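Local coordinates for protein adenylate kinase (Thermus thermophilus, PDB 3CM0) that catalyses the reversible transfer of the terminal phosphate group between ATP and AMP, yielding two molecules of ADP, at residues P13-G18 / E117-R122; G84-L89 / E152-Y157. All coordinates share one frame; numbering follows the deposited sequence.

Interaction 1: P13-G18 / E117-R122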
loop_
_atom_site.group_PDB
_atom_site.type_symbol
_atom_site.label_atom_id
_atom_site.label_comp_id
_atom_site.label_asym_id
_atom_site.label_seq_id
_atom_site.Cartn_x
_atom_site.Cartn_y
_atom_site.Cartn_z
ATOM N N PRO A 13 -6.325 -4.414 7.363
ATOM C CA PRO A 13 -5.612 -5.638 7.699
ATOM C C PRO A 13 -6.668 -6.728 7.551
ATOM O O PRO A 13 -7.844 -6.512 7.909
ATOM C CB PRO A 13 -5.254 -5.434 9.162
ATOM C CG PRO A 13 -5.087 -3.973 9.275
ATOM C CD PRO A 13 -6.203 -3.405 8.424
ATOM N N GLY A 14 -6.272 -7.875 7.011
ATOM C CA GLY A 14 -7.213 -8.973 6.870
ATOM C C GLY A 14 -7.951 -9.016 5.543
ATOM O O GLY A 14 -8.691 -9.967 5.270
ATOM N N ALA A 15 -7.775 -7.996 4.717
ATOM C CA ALA A 15 -8.442 -7.981 3.408
ATOM C C ALA A 15 -7.584 -8.668 2.341
ATOM O O ALA A 15 -8.053 -8.917 1.231
ATOM C CB ALA A 15 -8.770 -6.518 2.991
ATOM N N GLY A 16 -6.339 -8.995 2.689
ATOM C CA GLY A 16 -5.426 -9.647 1.750
ATOM C C GLY A 16 -5.022 -8.792 0.555
ATOM O O GLY A 16 -4.703 -9.311 -0.511
ATOM N N LYS A 17 -5.004 -7.475 0.723
ATOM C CA LYS A 17 -4.662 -6.612 -0.405
ATOM C C LYS A 17 -3.193 -6.747 -0.812
ATOM O O LYS A 17 -2.864 -6.594 -1.973
ATOM C CB LYS A 17 -4.957 -5.137 -0.088
ATOM C CG LYS A 17 -4.016 -4.527 0.933
ATOM C CD LYS A 17 -3.834 -3.043 0.701
ATOM C CE LYS A 17 -3.256 -2.349 1.929
ATOM N NZ LYS A 17 -1.949 -2.919 2.344
ATOM N N GLY A 18 -2.317 -7.038 0.145
ATOM C CA GLY A 18 -0.905 -7.182 -0.187
ATOM C C GLY A 18 -0.647 -8.371 -1.089
ATOM O O GLY A 18 0.148 -8.323 -2.031
ATOM N N GLU A 117 -17.393 -7.846 10.111
ATOM C CA GLU A 117 -17.517 -9.105 10.839
ATOM C C GLU A 117 -16.604 -10.190 10.239
ATOM O O GLU A 117 -16.041 -11.010 10.965
ATOM C CB GLU A 117 -18.987 -9.569 10.848
ATOM C CG GLU A 117 -19.620 -9.604 9.458
ATOM C CD GLU A 117 -20.383 -8.319 9.051
ATOM O OE1 GLU A 117 -19.868 -7.171 9.188
ATOM O OE2 GLU A 117 -21.520 -8.476 8.568
ATOM N N GLU A 118 -16.443 -10.202 8.919
ATOM C CA GLU A 118 -15.583 -11.185 8.274
ATOM C C GLU A 118 -14.104 -10.851 8.531
ATOM O O GLU A 118 -13.260 -11.757 8.735
ATOM C CB GLU A 118 -15.838 -11.225 6.745
ATOM C CG GLU A 118 -17.256 -11.759 6.393
ATOM C CD GLU A 118 -17.444 -13.229 6.763
ATOM O OE1 GLU A 118 -16.454 -13.880 7.149
ATOM O OE2 GLU A 118 -18.581 -13.750 6.656
ATOM N N LEU A 119 -13.769 -9.569 8.481
ATOM C CA LEU A 119 -12.363 -9.227 8.747
ATOM C C LEU A 119 -12.007 -9.674 10.165
ATOM O O LEU A 119 -10.954 -10.277 10.393
ATOM C CB LEU A 119 -12.146 -7.740 8.638
ATOM C CG LEU A 119 -12.191 -7.100 7.256
ATOM C CD1 LEU A 119 -12.266 -5.598 7.434
ATOM C CD2 LEU A 119 -10.964 -7.496 6.454
ATOM N N VAL A 120 -12.879 -9.378 11.124
ATOM C CA VAL A 120 -12.617 -9.776 12.502
ATOM C C VAL A 120 -12.503 -11.294 12.637
ATOM O O VAL A 120 -11.582 -11.811 13.284
ATOM C CB VAL A 120 -13.737 -9.272 13.436
ATOM C CG1 VAL A 120 -13.511 -9.813 14.845
ATOM C CG2 VAL A 120 -13.772 -7.758 13.442
ATOM N N ARG A 121 -13.428 -12.033 12.023
ATOM C CA ARG A 121 -13.367 -13.490 12.098
ATOM C C ARG A 121 -12.041 -14.009 11.547
ATOM O O ARG A 121 -11.389 -14.870 12.155
ATOM C CB ARG A 121 -14.510 -14.136 11.289
ATOM C CG ARG A 121 -15.862 -14.004 11.905
ATOM C CD ARG A 121 -16.920 -14.499 10.918
ATOM N NE ARG A 121 -17.119 -15.945 10.998
ATOM C CZ ARG A 121 -17.219 -16.749 9.945
ATOM N NH1 ARG A 121 -17.133 -16.257 8.715
ATOM N NH2 ARG A 121 -17.419 -18.049 10.121
ATOM N N ARG A 122 -11.644 -13.484 10.399
ATOM C CA ARG A 122 -10.403 -13.907 9.756
ATOM C C ARG A 122 -9.200 -13.664 10.630
ATOM O O ARG A 122 -8.396 -14.587 10.853
ATOM C CB ARG A 122 -10.163 -13.144 8.471
ATOM C CG ARG A 122 -11.108 -13.468 7.373
ATOM C CD ARG A 122 -10.790 -12.636 6.157
ATOM N NE ARG A 122 -11.714 -12.953 5.072
ATOM C CZ ARG A 122 -11.704 -12.350 3.894
ATOM N NH1 ARG A 122 -10.821 -11.394 3.637
ATOM N NH2 ARG A 122 -12.588 -12.702 2.976
#

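Interaction 2: G84-L89 / E152-Y157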
loop_
_atom_site.group_PDB
_atom_site.type_symbol
_atom_site.label_atom_id
_atom_site.label_comp_id
_atom_site.label_asym_id
_atom_site.label_seq_id
_atom_site.Cartn_x
_atom_site.Cartn_y
_atom_site.Cartn_z
ATOM N N GLY A 84 0.958 0.025 0.679
ATOM C CA GLY A 84 1.494 0.536 1.927
ATOM C C GLY A 84 1.962 1.987 1.795
ATOM O O GLY A 84 2.588 2.531 2.721
ATOM N N PHE A 85 1.675 2.596 0.636
ATOM C CA PHE A 85 2.016 3.987 0.330
ATOM C C PHE A 85 1.047 4.496 -0.755
ATOM O O PHE A 85 0.717 3.765 -1.680
ATOM C CB PHE A 85 3.472 4.104 -0.167
ATOM C CG PHE A 85 3.956 5.511 -0.298
ATOM C CD1 PHE A 85 3.796 6.201 -1.486
ATOM C CD2 PHE A 85 4.552 6.161 0.783
ATOM C CE1 PHE A 85 4.214 7.527 -1.610
ATOM C CE2 PHE A 85 4.971 7.484 0.669
ATOM C CZ PHE A 85 4.802 8.164 -0.528
ATOM N N PRO A 86 0.563 5.761 -0.653
ATOM C CA PRO A 86 0.861 6.734 0.405
ATOM C C PRO A 86 0.153 6.414 1.712
ATOM O O PRO A 86 -0.819 5.662 1.733
ATOM C CB PRO A 86 0.373 8.074 -0.180
ATOM C CG PRO A 86 -0.824 7.683 -0.976
ATOM C CD PRO A 86 -0.347 6.331 -1.661
ATOM N N ARG A 87 0.682 6.981 2.796
ATOM C CA ARG A 87 0.093 6.800 4.115
ATOM C C ARG A 87 -0.585 8.101 4.537
ATOM O O ARG A 87 -1.491 8.090 5.346
ATOM C CB ARG A 87 1.170 6.433 5.150
ATOM C CG ARG A 87 1.775 5.044 4.963
ATOM C CD ARG A 87 2.895 4.799 5.982
ATOM N NE ARG A 87 4.118 5.576 5.727
ATOM C CZ ARG A 87 5.039 5.269 4.812
ATOM N NH1 ARG A 87 4.905 4.200 4.040
ATOM N NH2 ARG A 87 6.116 6.031 4.676
ATOM N N THR A 88 -0.139 9.222 3.989
ATOM C CA THR A 88 -0.716 10.512 4.350
ATOM C C THR A 88 -1.153 11.292 3.133
ATOM O O THR A 88 -0.720 11.040 2.021
ATOM C CB THR A 88 0.296 11.398 5.072
ATOM O OG1 THR A 88 1.314 11.799 4.130
ATOM C CG2 THR A 88 0.969 10.635 6.229
ATOM N N LEU A 89 -2.001 12.283 3.350
ATOM C CA LEU A 89 -2.443 13.121 2.250
ATOM C C LEU A 89 -1.276 13.883 1.629
ATOM O O LEU A 89 -1.222 14.074 0.433
ATOM C CB LEU A 89 -3.506 14.101 2.792
ATOM C CG LEU A 89 -4.522 14.709 1.843
ATOM C CD1 LEU A 89 -5.181 13.613 1.012
ATOM C CD2 LEU A 89 -5.605 15.487 2.692
ATOM N N GLU A 152 -9.557 7.259 5.473
ATOM C CA GLU A 152 -10.649 8.028 4.899
ATOM C C GLU A 152 -10.219 9.267 4.061
ATOM O O GLU A 152 -10.804 9.521 3.006
ATOM C CB GLU A 152 -11.610 8.461 6.010
ATOM C CG GLU A 152 -12.792 9.216 5.486
ATOM C CD GLU A 152 -13.469 9.995 6.584
ATOM O OE1 GLU A 152 -13.667 9.406 7.672
ATOM O OE2 GLU A 152 -13.799 11.185 6.362
ATOM N N PRO A 153 -9.227 10.060 4.528
ATOM C CA PRO A 153 -8.796 11.233 3.761
ATOM C C PRO A 153 -8.211 10.818 2.414
ATOM O O PRO A 153 -8.371 11.525 1.452
ATOM C CB PRO A 153 -7.756 11.907 4.677
ATOM C CG PRO A 153 -8.180 11.425 6.069
ATOM C CD PRO A 153 -8.505 9.994 5.821
ATOM N N LEU A 154 -7.555 9.657 2.351
ATOM C CA LEU A 154 -7.014 9.190 1.065
ATOM C C LEU A 154 -8.133 8.735 0.153
ATOM O O LEU A 154 -8.101 8.947 -1.059
ATOM C CB LEU A 154 -6.042 8.028 1.269
ATOM C CG LEU A 154 -4.868 8.347 2.188
ATOM C CD1 LEU A 154 -4.008 7.074 2.351
ATOM C CD2 LEU A 154 -4.026 9.450 1.574
ATOM N N VAL A 155 -9.129 8.055 0.718
ATOM C CA VAL A 155 -10.249 7.615 -0.106
ATOM C C VAL A 155 -10.938 8.847 -0.729
ATOM O O VAL A 155 -11.263 8.856 -1.909
ATOM C CB VAL A 155 -11.251 6.798 0.748
ATOM C CG1 VAL A 155 -12.477 6.463 -0.081
ATOM C CG2 VAL A 155 -10.573 5.531 1.235
ATOM N N GLY A 156 -11.150 9.893 0.070
ATOM C CA GLY A 156 -11.772 11.105 -0.442
ATOM C C GLY A 156 -10.935 11.776 -1.520
ATOM O O GLY A 156 -11.458 12.257 -2.523
ATOM N N TYR A 157 -9.624 11.789 -1.307
ATOM C CA TYR A 157 -8.689 12.391 -2.263
ATOM C C TYR A 157 -8.773 11.701 -3.626
ATOM O O TYR A 157 -8.873 12.338 -4.690
ATOM C CB TYR A 157 -7.274 12.242 -1.723
ATOM C CG TYR A 157 -6.232 12.821 -2.630
ATOM C CD1 TYR A 157 -5.938 14.185 -2.604
ATOM C CD2 TYR A 157 -5.524 12.009 -3.516
ATOM C CE1 TYR A 157 -4.949 14.729 -3.440
ATOM C CE2 TYR A 157 -4.539 12.554 -4.371
ATOM C CZ TYR A 157 -4.261 13.908 -4.318
ATOM O OH TYR A 157 -3.274 14.423 -5.127
#

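Interaction 1: P13-G18 / E117-R122
Arg122 reaches from helix 116-130 to the backbone carbonyl of Gly14, and this single hydrogen bond is the polar part of the contact. Arg122 NH1 lies 3.0 Å from Gly14 O, with an N-H...O angle of 158°. The acceptor sits within 4° of the guanidinium plane, and the donor in turn lies in the carbonyl plane, so the two flat groups meet edge to edge. An extended chain from CG to NE carries the guanidinium across, and it also sets Arg122 CD 3.5 Å from Gly14 O. An alanine in place of Arg122 would probably leave the Gly14 carbonyl without this donor and open a gap where the aliphatic part of the arginine now lies.

The apolar part rests on one methyl group. Leu119 CD2 packs on the loop backbone, 3.5 Å from Gly14 C and 3.6 Å from Pro13 O, while Ala15 CB is its side-chain neighbour at 4.2 Å. The leucine's CG stands anti to its own carbonyl carbon (chi1 -71°), which directs the branch to the loop. Gly14 allows this close approach: a CB there would crowd Leu119 CD2 and would also jam against the carbonyl O of Pro13. Elsewhere, Leu119 also touches Pro12 and Val114, and Arg122 touches Leu170.

Gly14 to Gly18 belong to the predicted ATP site; within it Lys17 NZ forms a salt bridge with Asp83, which lies outside it. The glycine-rich loop leading into helix 17-28, with Gly16 at its N-cap, is the P-loop of the nucleoside monophosphate kinases, here flanked by helix 116-130.

Interaction 2: G84-L89 / E152-Y157
Leu154 projects from helix 137-160 as a knob whose two methyls rest against the loop 84-89. The fit is apolar on one side and largely backbone on the other, with no hydrogen bond between the segments. Leu154 CD1 lies 3.5 Å from Pro86 O, with the carbonyl of Arg87 farther off. Leu154 CD2 takes the other part of the hollow, 3.7 Å from Thr88 O, and has Pro86 CG at 4.5 Å and Leu89 CD1 at 4.4 Å as side-chain neighbours. The peptide bond before Pro86 is cis.

A second bump comes from the loop. Leu89 holds its CG anti to the backbone N (chi1 -156°), and its CD1 enters the space between Pro153 and Tyr157, one turn apart on the helix. Leu89 CD1 lies 3.8 Å from Pro153 O and 3.7 Å from Tyr157 CB, and meets the ring obliquely near Tyr157 CD1. Leu154 and Leu89 thus interdigitate, as both methyls of Leu154 and CD1 of Leu89 enter recesses of the other segment, and together they bury most of the 254 Å² of surface.

Gly84 to Arg87 belong to the predicted AMP site, and Arg87 NH1 closes back on Gly84 O at 3.1 Å. The loop joins strand 79-83 to helix 89-101, where Thr88 is the N-cap and bonds Gln91 N. That helix covers Pro86 through Ala92 and receives the Tyr157 hydroxyl at Asp96, helix 65-75 packs on Phe85, and Val155 faces strand 164-168.

The centres of the two interactions lie 19 Å apart, and their nearest atoms are about 4 Å from each other without touching. Along the chain the segments alternate: 13-18, 84-89, 117-122, 152-157, so the two contacts cross in sequence. Both loops follow strands of the parallel five-stranded sheet, 4-10 and 79-83, which are neighbours in its order, and each leads into a helix. Their partners are the consecutive helices 116-130 and 137-160. Interaction 1 involves the predicted ATP-binding loop and interaction 2 the predicted AMP-binding loop, consistent with two nucleotide sites at the C-terminal ends of neighbouring strands of one sheet for phosphoryl transfer.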